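Local atomic coordinates of DHHA1 domain protein (Clostridium perfringens, PDB entry 3KEW), a protein that probably hydrolyses misacylated tRNA, as a zinc-binding relative of the editing domains of alanyl- and threonyl-tRNA synthetases. Residues A[93-97]-A[197-201]; A[126-132]-A[219-225]; A[139-143]-A[209-214]. All coordinates share one frame. Where two conformers were deposited one is given. Residues are numbered along the deposited sequence.

Interaction 1 of 3, residues A[93-97]-A[197-201]; sequences DGMQQ and GVHPR
Met95 is the centre of this buried contact, with Pro200 and Val198 packed against it. Residues 93-97 are about one turn of helix. Residues 197-201 form a loop, and from Gly197 to Pro200 its backbone is extended. Met95 CA and His199 CA are 4.9 Å apart. Met95 points at the loop in an m, t, p rotamer. Its CG lies 3.3 Å from Val198 O and its CE 3.4 Å from His199 O, so the side chain runs along the loop carbonyls. A CA-H...O contact joins Met95 CA to Val198 O at 3.5 Å. Val198, with chi1 t, brings CG1 to 3.9 Å from Met95 CG. Pro200 sets CD 3.8 Å from Met95 CB and 3.3 Å from Met95 O. The contact is therefore van der Waals. The loop passes beside the zinc site of His98, His102 and Cys195. The CB of His199 points away from the helix, and its side chain is about 4 Å from the zinc. His199 is not among the ligands seen here. The spacings His98-His102 and Cys195-His199 are consistent with the HxxxH and CxxxH motifs of AlaX-type editing proteins. The contact joins helix 88-112 to the loop between strands 191-194 and 209-217.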
loop_
_atom_site.group_PDB
_atom_site.type_symbol
_atom_site.label_atom_id
_atom_site.label_comp_id
_atom_site.label_asym_id
_atom_site.label_seq_id
_atom_site.Cartn_x
_atom_site.Cartn_y
_atom_site.Cartn_z
ATOM N N ASP A 93 8.842 1.773 1.727
ATOM C CA ASP A 93 8.640 3.058 1.044
ATOM C C ASP A 93 7.208 3.187 0.526
ATOM O O ASP A 93 6.527 4.161 0.831
ATOM C CB ASP A 93 9.637 3.243 -0.107
ATOM C CG ASP A 93 9.358 4.495 -0.926
ATOM O OD1 ASP A 93 9.287 5.590 -0.332
ATOM O OD2 ASP A 93 9.203 4.381 -2.163
ATOM N N GLY A 94 6.758 2.179 -0.223
ATOM C CA GLY A 94 5.390 2.125 -0.738
ATOM C C GLY A 94 4.331 2.053 0.347
ATOM O O GLY A 94 3.275 2.659 0.207
ATOM N N MET A 95 4.616 1.316 1.422
ATOM C CA MET A 95 3.720 1.261 2.588
ATOM C C MET A 95 3.501 2.663 3.184
ATOM O O MET A 95 2.359 3.054 3.458
ATOM C CB MET A 95 4.258 0.294 3.664
ATOM C CG MET A 95 4.238 -1.224 3.298
ATOM S SD MET A 95 5.107 -2.345 4.421
ATOM C CE MET A 95 3.925 -2.340 5.775
ATOM N N GLN A 96 4.596 3.409 3.368
ATOM C CA GLN A 96 4.561 4.776 3.932
ATOM C C GLN A 96 3.830 5.789 3.046
ATOM O O GLN A 96 3.010 6.572 3.544
ATOM C CB GLN A 96 5.978 5.287 4.254
ATOM C CG GLN A 96 6.645 4.574 5.419
ATOM C CD GLN A 96 8.062 5.035 5.663
ATOM O OE1 GLN A 96 8.887 5.067 4.750
ATOM N NE2 GLN A 96 8.360 5.374 6.905
ATOM N N GLN A 97 4.104 5.771 1.737
ATOM C CA GLN A 97 3.430 6.705 0.803
ATOM C C GLN A 97 1.933 6.489 0.717
ATOM O O GLN A 97 1.179 7.451 0.570
ATOM C CB GLN A 97 4.014 6.648 -0.610
ATOM C CG GLN A 97 5.520 6.780 -0.707
ATOM C CD GLN A 97 6.136 7.747 0.298
ATOM O OE1 GLN A 97 5.787 8.932 0.345
ATOM N NE2 GLN A 97 7.084 7.242 1.092
ATOM N N GLY A 197 -4.400 -2.010 -0.495
ATOM C CA GLY A 197 -2.998 -1.713 -0.228
ATOM C C GLY A 197 -2.417 -2.520 0.918
ATOM O O GLY A 197 -3.145 -3.166 1.680
ATOM N N VAL A 198 -1.092 -2.495 1.008
ATOM C CA VAL A 198 -0.354 -3.008 2.161
ATOM C C VAL A 198 0.171 -1.812 2.972
ATOM O O VAL A 198 1.039 -1.060 2.515
ATOM C CB VAL A 198 0.772 -3.998 1.714
ATOM C CG1 VAL A 198 1.779 -4.264 2.837
ATOM C CG2 VAL A 198 0.140 -5.319 1.244
ATOM N N HIS A 199 -0.393 -1.643 4.165
ATOM C CA HIS A 199 -0.136 -0.489 5.019
ATOM C C HIS A 199 0.689 -0.845 6.270
ATOM O O HIS A 199 0.684 -2.001 6.712
ATOM C CB HIS A 199 -1.479 0.129 5.435
ATOM C CG HIS A 199 -2.199 0.800 4.306
ATOM N ND1 HIS A 199 -2.172 2.164 4.117
ATOM C CD2 HIS A 199 -2.930 0.292 3.285
ATOM C CE1 HIS A 199 -2.871 2.470 3.039
ATOM N NE2 HIS A 199 -3.338 1.352 2.512
ATOM N N PRO A 200 1.414 0.144 6.844
ATOM C CA PRO A 200 1.985 -0.053 8.179
ATOM C C PRO A 200 0.875 -0.232 9.223
ATOM O O PRO A 200 -0.280 0.048 8.933
ATOM C CB PRO A 200 2.760 1.251 8.428
ATOM C CG PRO A 200 3.011 1.823 7.055
ATOM C CD PRO A 200 1.769 1.467 6.293
ATOM N N ARG A 201 1.217 -0.723 10.409
ATOM C CA ARG A 201 0.196 -1.027 11.416
ATOM C C ARG A 201 -0.043 0.112 12.387
ATOM O O ARG A 201 -0.915 0.019 13.254
ATOM C CB ARG A 201 0.534 -2.306 12.186
ATOM C CG ARG A 201 0.054 -3.575 11.499
ATOM C CD ARG A 201 0.068 -4.747 12.462
ATOM N NE ARG A 201 0.329 -6.004 11.767
ATOM C CZ ARG A 201 0.172 -7.209 12.301
ATOM N NH1 ARG A 201 -0.259 -7.342 13.551
ATOM N NH2 ARG A 201 0.441 -8.287 11.576
#

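Interaction 2 of 3, residues A[126-132]-A[219-225]; sequences STVDIVG and NATRIEY
Strands 126-131 and 220-225 run antiparallel, their axes 4.4 Å apart at the closest and 156° between their directions. Hydrogen-bonded pairs are Ser126-Tyr225, Val128-Ile223 and Ile130-Thr221. Non-hydrogen-bonded pairs are Thr127-Glu224, Asp129-Arg222 and Val131-Ala220. The Val128-Ile223 pair bonds both ways, Val128 N to Ile223 O at 3.0 Å and Ile223 N to Val128 O at 2.8 Å. Ile130 N to Thr221 O (3.0 Å) and Thr221 N to Ile130 O (2.8 Å) repeat this. Tyr225 N reaches Ser126 O at 3.0 Å. Gly132 has phi 101°, which calls for glycine, because a CB would jam against the preceding carbonyl. Its N bonds Asn219 O at 2.9 Å and its O accepts from Thr221 OG1 at 2.8 Å.

Val128, Ile130 and Ile223 share one face with Ser126, Thr221 and Tyr225. Ile130 CG1 is 3.8 Å from Ile223 CD1. Ser126 CB makes a CH-pi contact 3.9 Å from the Tyr225 ring centroid. A water accepts from Ser126 OG and donates to Tyr225 O. Tyr225 OH bonds Gln97 O of helix 88-112. On the other face Asp129 (chi1 m) and Arg222 (chi1 t) pair in a two-pronged salt bridge: NE to OD1 2.8 Å, NH2 to OD2 2.6 Å. These two strands form the middle of the four-stranded sheet. The chemistry splits: the face with Val128, Ile130, Ile223 and the Tyr225 ring meets helix 88-112, while the other carries Asp129, Arg222 and Glu224.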
loop_
_atom_site.group_PDB
_atom_site.type_symbol
_atom_site.label_atom_id
_atom_site.label_comp_id
_atom_site.label_asym_id
_atom_site.label_seq_id
_atom_site.Cartn_x
_atom_site.Cartn_y
_atom_site.Cartn_z
ATOM N N SER A 126 4.478 11.502 -4.848
ATOM C CA SER A 126 3.112 11.015 -4.760
ATOM C C SER A 126 2.183 12.211 -4.725
ATOM O O SER A 126 2.580 13.276 -4.245
ATOM C CB SER A 126 2.899 10.181 -3.494
ATOM O OG SER A 126 3.852 9.145 -3.369
ATOM N N THR A 127 0.964 12.042 -5.237
ATOM C CA THR A 127 -0.056 13.086 -5.171
ATOM C C THR A 127 -1.366 12.606 -4.540
ATOM O O THR A 127 -1.669 11.405 -4.494
ATOM C CB THR A 127 -0.354 13.755 -6.545
ATOM O OG1 THR A 127 -0.799 12.770 -7.487
ATOM C CG2 THR A 127 0.877 14.445 -7.111
ATOM N N VAL A 128 -2.113 13.571 -4.029
ATOM C CA VAL A 128 -3.492 13.393 -3.576
ATOM C C VAL A 128 -4.283 14.613 -4.103
ATOM O O VAL A 128 -3.776 15.744 -4.076
ATOM C CB VAL A 128 -3.577 13.195 -2.021
ATOM C CG1 VAL A 128 -3.127 14.454 -1.212
ATOM C CG2 VAL A 128 -4.976 12.760 -1.588
ATOM N N ASP A 129 -5.489 14.378 -4.627
ATOM C CA ASP A 129 -6.353 15.443 -5.158
ATOM C C ASP A 129 -7.475 15.723 -4.174
ATOM O O ASP A 129 -8.214 14.817 -3.814
ATOM C CB ASP A 129 -6.981 15.046 -6.498
ATOM C CG ASP A 129 -5.965 14.934 -7.633
ATOM O OD1 ASP A 129 -4.758 15.160 -7.418
ATOM O OD2 ASP A 129 -6.387 14.610 -8.759
ATOM N N ILE A 130 -7.603 16.978 -3.751
ATOM C CA ILE A 130 -8.663 17.377 -2.829
ATOM C C ILE A 130 -9.650 18.248 -3.599
ATOM O O ILE A 130 -9.241 19.120 -4.352
ATOM C CB ILE A 130 -8.093 18.155 -1.611
ATOM C CG1 ILE A 130 -6.910 17.404 -0.971
ATOM C CG2 ILE A 130 -9.175 18.441 -0.580
ATOM C CD1 ILE A 130 -7.249 16.058 -0.326
ATOM N N VAL A 131 -10.945 18.006 -3.410
ATOM C CA VAL A 131 -11.973 18.739 -4.140
ATOM C C VAL A 131 -12.044 20.200 -3.675
ATOM O O VAL A 131 -12.184 20.479 -2.480
ATOM C CB VAL A 131 -13.373 18.079 -4.009
ATOM C CG1 VAL A 131 -14.350 18.736 -4.964
ATOM C CG2 VAL A 131 -13.310 16.583 -4.279
ATOM N N GLY A 132 -11.935 21.117 -4.633
ATOM C CA GLY A 132 -12.056 22.544 -4.368
ATOM C C GLY A 132 -10.720 23.254 -4.294
ATOM O O GLY A 132 -9.656 22.621 -4.331
ATOM N N ASN A 219 -11.222 20.731 -11.090
ATOM C CA ASN A 219 -11.998 21.159 -9.915
ATOM C C ASN A 219 -11.335 20.821 -8.579
ATOM O O ASN A 219 -11.959 20.926 -7.515
ATOM C CB ASN A 219 -13.405 20.563 -9.958
ATOM C CG ASN A 219 -14.196 21.017 -11.171
ATOM O OD1 ASN A 219 -13.988 22.112 -11.688
ATOM N ND2 ASN A 219 -15.113 20.173 -11.625
ATOM N N ALA A 220 -10.062 20.449 -8.638
ATOM C CA ALA A 220 -9.355 19.938 -7.473
ATOM C C ALA A 220 -8.020 20.651 -7.212
ATOM O O ALA A 220 -7.496 21.346 -8.082
ATOM C CB ALA A 220 -9.133 18.412 -7.638
ATOM N N THR A 221 -7.488 20.482 -5.999
ATOM C CA THR A 221 -6.110 20.868 -5.697
ATOM C C THR A 221 -5.257 19.604 -5.651
ATOM O O THR A 221 -5.459 18.750 -4.791
ATOM C CB THR A 221 -5.992 21.638 -4.352
ATOM O OG1 THR A 221 -6.902 22.746 -4.346
ATOM C CG2 THR A 221 -4.576 22.157 -4.155
ATOM N N ARG A 222 -4.338 19.480 -6.606
ATOM C CA ARG A 222 -3.387 18.377 -6.642
ATOM C C ARG A 222 -2.191 18.679 -5.740
ATOM O O ARG A 222 -1.410 19.590 -6.019
ATOM C CB ARG A 222 -2.926 18.127 -8.076
ATOM C CG ARG A 222 -1.881 17.024 -8.226
ATOM C CD ARG A 222 -1.987 16.382 -9.589
ATOM N NE ARG A 222 -3.255 15.670 -9.735
ATOM C CZ ARG A 222 -3.657 15.073 -10.852
ATOM N NH1 ARG A 222 -2.893 15.098 -11.934
ATOM N NH2 ARG A 222 -4.825 14.448 -10.887
ATOM N N ILE A 223 -2.057 17.897 -4.673
ATOM C CA ILE A 223 -1.056 18.111 -3.631
ATOM C C ILE A 223 0.077 17.079 -3.716
ATOM O O ILE A 223 -0.184 15.888 -3.616
ATOM C CB ILE A 223 -1.736 18.033 -2.236
ATOM C CG1 ILE A 223 -2.807 19.124 -2.110
ATOM C CG2 ILE A 223 -0.714 18.138 -1.117
ATOM C CD1 ILE A 223 -3.537 19.112 -0.802
ATOM N N GLU A 224 1.318 17.529 -3.925
ATOM C CA GLU A 224 2.499 16.648 -3.878
ATOM C C GLU A 224 3.010 16.450 -2.453
ATOM O O GLU A 224 3.227 17.425 -1.729
ATOM C CB GLU A 224 3.646 17.206 -4.735
ATOM C CG GLU A 224 3.583 16.843 -6.191
ATOM C CD GLU A 224 4.684 17.484 -7.019
ATOM O OE1 GLU A 224 4.353 18.067 -8.074
ATOM O OE2 GLU A 224 5.872 17.413 -6.623
ATOM N N TYR A 225 3.227 15.198 -2.051
ATOM C CA TYR A 225 3.722 14.910 -0.698
ATOM C C TYR A 225 4.813 13.840 -0.659
ATOM O O TYR A 225 4.967 13.046 -1.594
ATOM C CB TYR A 225 2.565 14.528 0.256
ATOM C CG TYR A 225 2.021 13.143 -0.015
ATOM C CD1 TYR A 225 0.964 12.954 -0.913
ATOM C CD2 TYR A 225 2.580 12.011 0.603
ATOM C CE1 TYR A 225 0.484 11.688 -1.182
ATOM C CE2 TYR A 225 2.104 10.736 0.335
ATOM C CZ TYR A 225 1.057 10.588 -0.554
ATOM O OH TYR A 225 0.587 9.339 -0.828
HETATM O O HOH W 1 5.878 10.199 -2.041
#

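Interaction 3 of 3, residues A[139-143]-A[209-214]; sequences IREAE and IKIRRW
Helix 136-152 packs here on 209-217, an edge strand of the four-stranded sheet, through apolar and polar side chains. The axes of segments 139-143 and 209-214 are 8.9 Å apart at the closest and run nearly antiparallel, at 157°. The nearest CA atoms are those of Glu143 and Ile211, at 6.6 Å. Ile139 (m, t) points at the strand. Its CG2 meets Ile211 CD1 at 3.8 Å. Its CD1 sits 3.4 Å above the centroid of the five-membered ring of Trp214, a CH-pi contact almost on the ring normal. Ile211 (m, t) and Trp214 (chi1 p) both point toward the helix. Arg212 (phi -83°, psi -53°) and Arg213 both bond Glu224, a beta bulge that lets these residues, three apart, face one way. Glu143, with chi1 and chi2 t, reaches out so that OE1 accepts from Ile211 N at 2.8 Å. Arg140 NH1 donates to Ile211 O at 3.1 Å and to Glu143 OE2 at 3.0 Å, the latter a salt bridge within the helix. Arg140 NH2 lies 3.4 Å from Trp214 CZ3. The Arg140-Glu143 ion pair thus satisfies both backbone polar groups of Ile211, on a strand side that has no neighbouring strand in this chain.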
loop_
_atom_site.group_PDB
_atom_site.type_symbol
_atom_site.label_atom_id
_atom_site.label_comp_id
_atom_site.label_asym_id
_atom_site.label_seq_id
_atom_site.Cartn_x
_atom_site.Cartn_y
_atom_site.Cartn_z
ATOM N N ILE A 139 -3.929 24.064 3.882
ATOM C CA ILE A 139 -3.016 23.003 3.485
ATOM C C ILE A 139 -1.961 22.756 4.567
ATOM O O ILE A 139 -1.775 21.608 5.011
ATOM C CB ILE A 139 -2.402 23.305 2.102
ATOM C CG1 ILE A 139 -3.482 23.150 1.021
ATOM C CG2 ILE A 139 -1.187 22.398 1.812
ATOM C CD1 ILE A 139 -3.036 23.514 -0.369
ATOM N N ARG A 140 -1.327 23.833 5.039
ATOM C CA ARG A 140 -0.321 23.729 6.111
ATOM C C ARG A 140 -0.910 23.272 7.447
ATOM O O ARG A 140 -0.228 22.607 8.220
ATOM C CB ARG A 140 0.478 25.031 6.277
ATOM C CG ARG A 140 1.360 25.400 5.077
ATOM C CD ARG A 140 2.402 24.360 4.787
ATOM N NE ARG A 140 3.109 24.657 3.539
ATOM C CZ ARG A 140 3.913 23.807 2.903
ATOM N NH1 ARG A 140 4.114 22.586 3.382
ATOM N NH2 ARG A 140 4.515 24.181 1.778
ATOM N N GLU A 141 -2.176 23.608 7.710
ATOM C CA GLU A 141 -2.859 23.094 8.902
ATOM C C GLU A 141 -3.121 21.580 8.831
ATOM O O GLU A 141 -3.094 20.886 9.854
ATOM C CB GLU A 141 -4.168 23.848 9.150
ATOM C CG GLU A 141 -3.974 25.202 9.805
ATOM C CD GLU A 141 -5.243 26.049 9.849
ATOM O OE1 GLU A 141 -6.307 25.591 9.370
ATOM O OE2 GLU A 141 -5.170 27.184 10.365
ATOM N N ALA A 142 -3.372 21.071 7.624
ATOM C CA ALA A 142 -3.582 19.633 7.436
ATOM C C ALA A 142 -2.271 18.853 7.572
ATOM O O ALA A 142 -2.242 17.808 8.213
ATOM C CB ALA A 142 -4.257 19.353 6.092
ATOM N N GLU A 143 -1.203 19.387 6.977
ATOM C CA GLU A 143 0.165 18.887 7.156
ATOM C C GLU A 143 0.576 18.800 8.636
ATOM O O GLU A 143 1.138 17.793 9.075
ATOM C CB GLU A 143 1.147 19.780 6.394
ATOM C CG GLU A 143 2.600 19.269 6.385
ATOM C CD GLU A 143 3.586 20.266 5.792
ATOM O OE1 GLU A 143 4.484 19.847 5.034
ATOM O OE2 GLU A 143 3.473 21.476 6.081
ATOM N N ILE A 209 5.652 13.463 7.594
ATOM C CA ILE A 209 5.023 13.737 6.308
ATOM C C ILE A 209 5.177 15.224 5.925
ATOM O O ILE A 209 4.919 16.133 6.729
ATOM C CB ILE A 209 3.537 13.245 6.281
ATOM C CG1 ILE A 209 2.924 13.370 4.893
ATOM C CG2 ILE A 209 2.689 13.971 7.304
ATOM C CD1 ILE A 209 1.863 12.322 4.650
ATOM N N LYS A 210 5.635 15.456 4.701
ATOM C CA LYS A 210 5.828 16.803 4.204
ATOM C C LYS A 210 5.068 17.026 2.904
ATOM O O LYS A 210 5.198 16.241 1.958
ATOM C CB LYS A 210 7.319 17.073 3.978
ATOM C CG LYS A 210 8.107 17.292 5.265
ATOM C CD LYS A 210 9.569 17.565 4.962
ATOM C CE LYS A 210 10.360 17.868 6.226
ATOM N NZ LYS A 210 10.736 16.633 6.951
ATOM N N ILE A 211 4.283 18.100 2.863
ATOM C CA ILE A 211 3.694 18.579 1.620
ATOM C C ILE A 211 4.716 19.461 0.893
ATOM O O ILE A 211 5.225 20.439 1.446
ATOM C CB ILE A 211 2.347 19.294 1.873
ATOM C CG1 ILE A 211 1.297 18.258 2.283
ATOM C CG2 ILE A 211 1.903 20.116 0.640
ATOM C CD1 ILE A 211 -0.052 18.834 2.721
ATOM N N ARG A 212 5.006 19.086 -0.347
ATOM C CA ARG A 212 6.048 19.699 -1.167
ATOM C C ARG A 212 5.576 20.967 -1.865
ATOM O O ARG A 212 6.214 22.022 -1.779
ATOM C CB ARG A 212 6.493 18.699 -2.242
ATOM C CG ARG A 212 7.546 17.706 -1.797
ATOM C CD ARG A 212 8.926 18.281 -2.031
ATOM N NE ARG A 212 9.978 17.309 -1.771
ATOM C CZ ARG A 212 10.514 16.514 -2.692
ATOM N NH1 ARG A 212 10.096 16.560 -3.950
ATOM N NH2 ARG A 212 11.471 15.670 -2.344
ATOM N N ARG A 213 4.459 20.834 -2.578
ATOM C CA ARG A 213 3.885 21.878 -3.426
ATOM C C ARG A 213 2.483 21.432 -3.806
ATOM O O ARG A 213 2.129 20.278 -3.602
ATOM C CB ARG A 213 4.718 22.065 -4.705
ATOM C CG ARG A 213 4.972 20.775 -5.461
ATOM C CD ARG A 213 6.058 20.939 -6.508
ATOM N NE ARG A 213 5.513 21.361 -7.797
ATOM C CZ ARG A 213 5.520 22.606 -8.264
ATOM N NH1 ARG A 213 6.042 23.596 -7.560
ATOM N NH2 ARG A 213 4.993 22.863 -9.450
ATOM N N TRP A 214 1.694 22.347 -4.358
ATOM C CA TRP A 214 0.343 22.043 -4.810
ATOM C C TRP A 214 -0.032 22.944 -5.978
ATOM O O TRP A 214 0.516 24.040 -6.123
ATOM C CB TRP A 214 -0.667 22.199 -3.671
ATOM C CG TRP A 214 -0.669 23.562 -3.058
ATOM C CD1 TRP A 214 -1.447 24.624 -3.422
ATOM C CD2 TRP A 214 0.153 24.018 -1.969
ATOM N NE1 TRP A 214 -1.167 25.710 -2.626
ATOM C CE2 TRP A 214 -0.187 25.370 -1.730
ATOM C CE3 TRP A 214 1.141 23.417 -1.173
ATOM C CZ2 TRP A 214 0.427 26.133 -0.724
ATOM C CZ3 TRP A 214 1.750 24.176 -0.177
ATOM C CH2 TRP A 214 1.388 25.518 0.038
#

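How the interactions relate
From the N terminus the chain supplies 93-97, 126-132 and 139-143 first, then their partners 197-201, 209-214 and 219-225. Interaction 1 closes at 197-201, so its loop crosses those of interactions 2 and 3. Interaction 3 closes next, and its loop is nested inside that of interaction 2. Interactions 2 and 3 meet in one sheet, because strands 209-217 and 220-227 are neighbours; Glu224 O lies 2.8 Å from Arg212 N, a probable hydrogen bond. Interaction 1 touches interaction 2 through helix 88-112, where Gln97 O is 2.4 Å from Tyr225 OH. Together the contacts tie both helices and the zinc-site loop to the sheet.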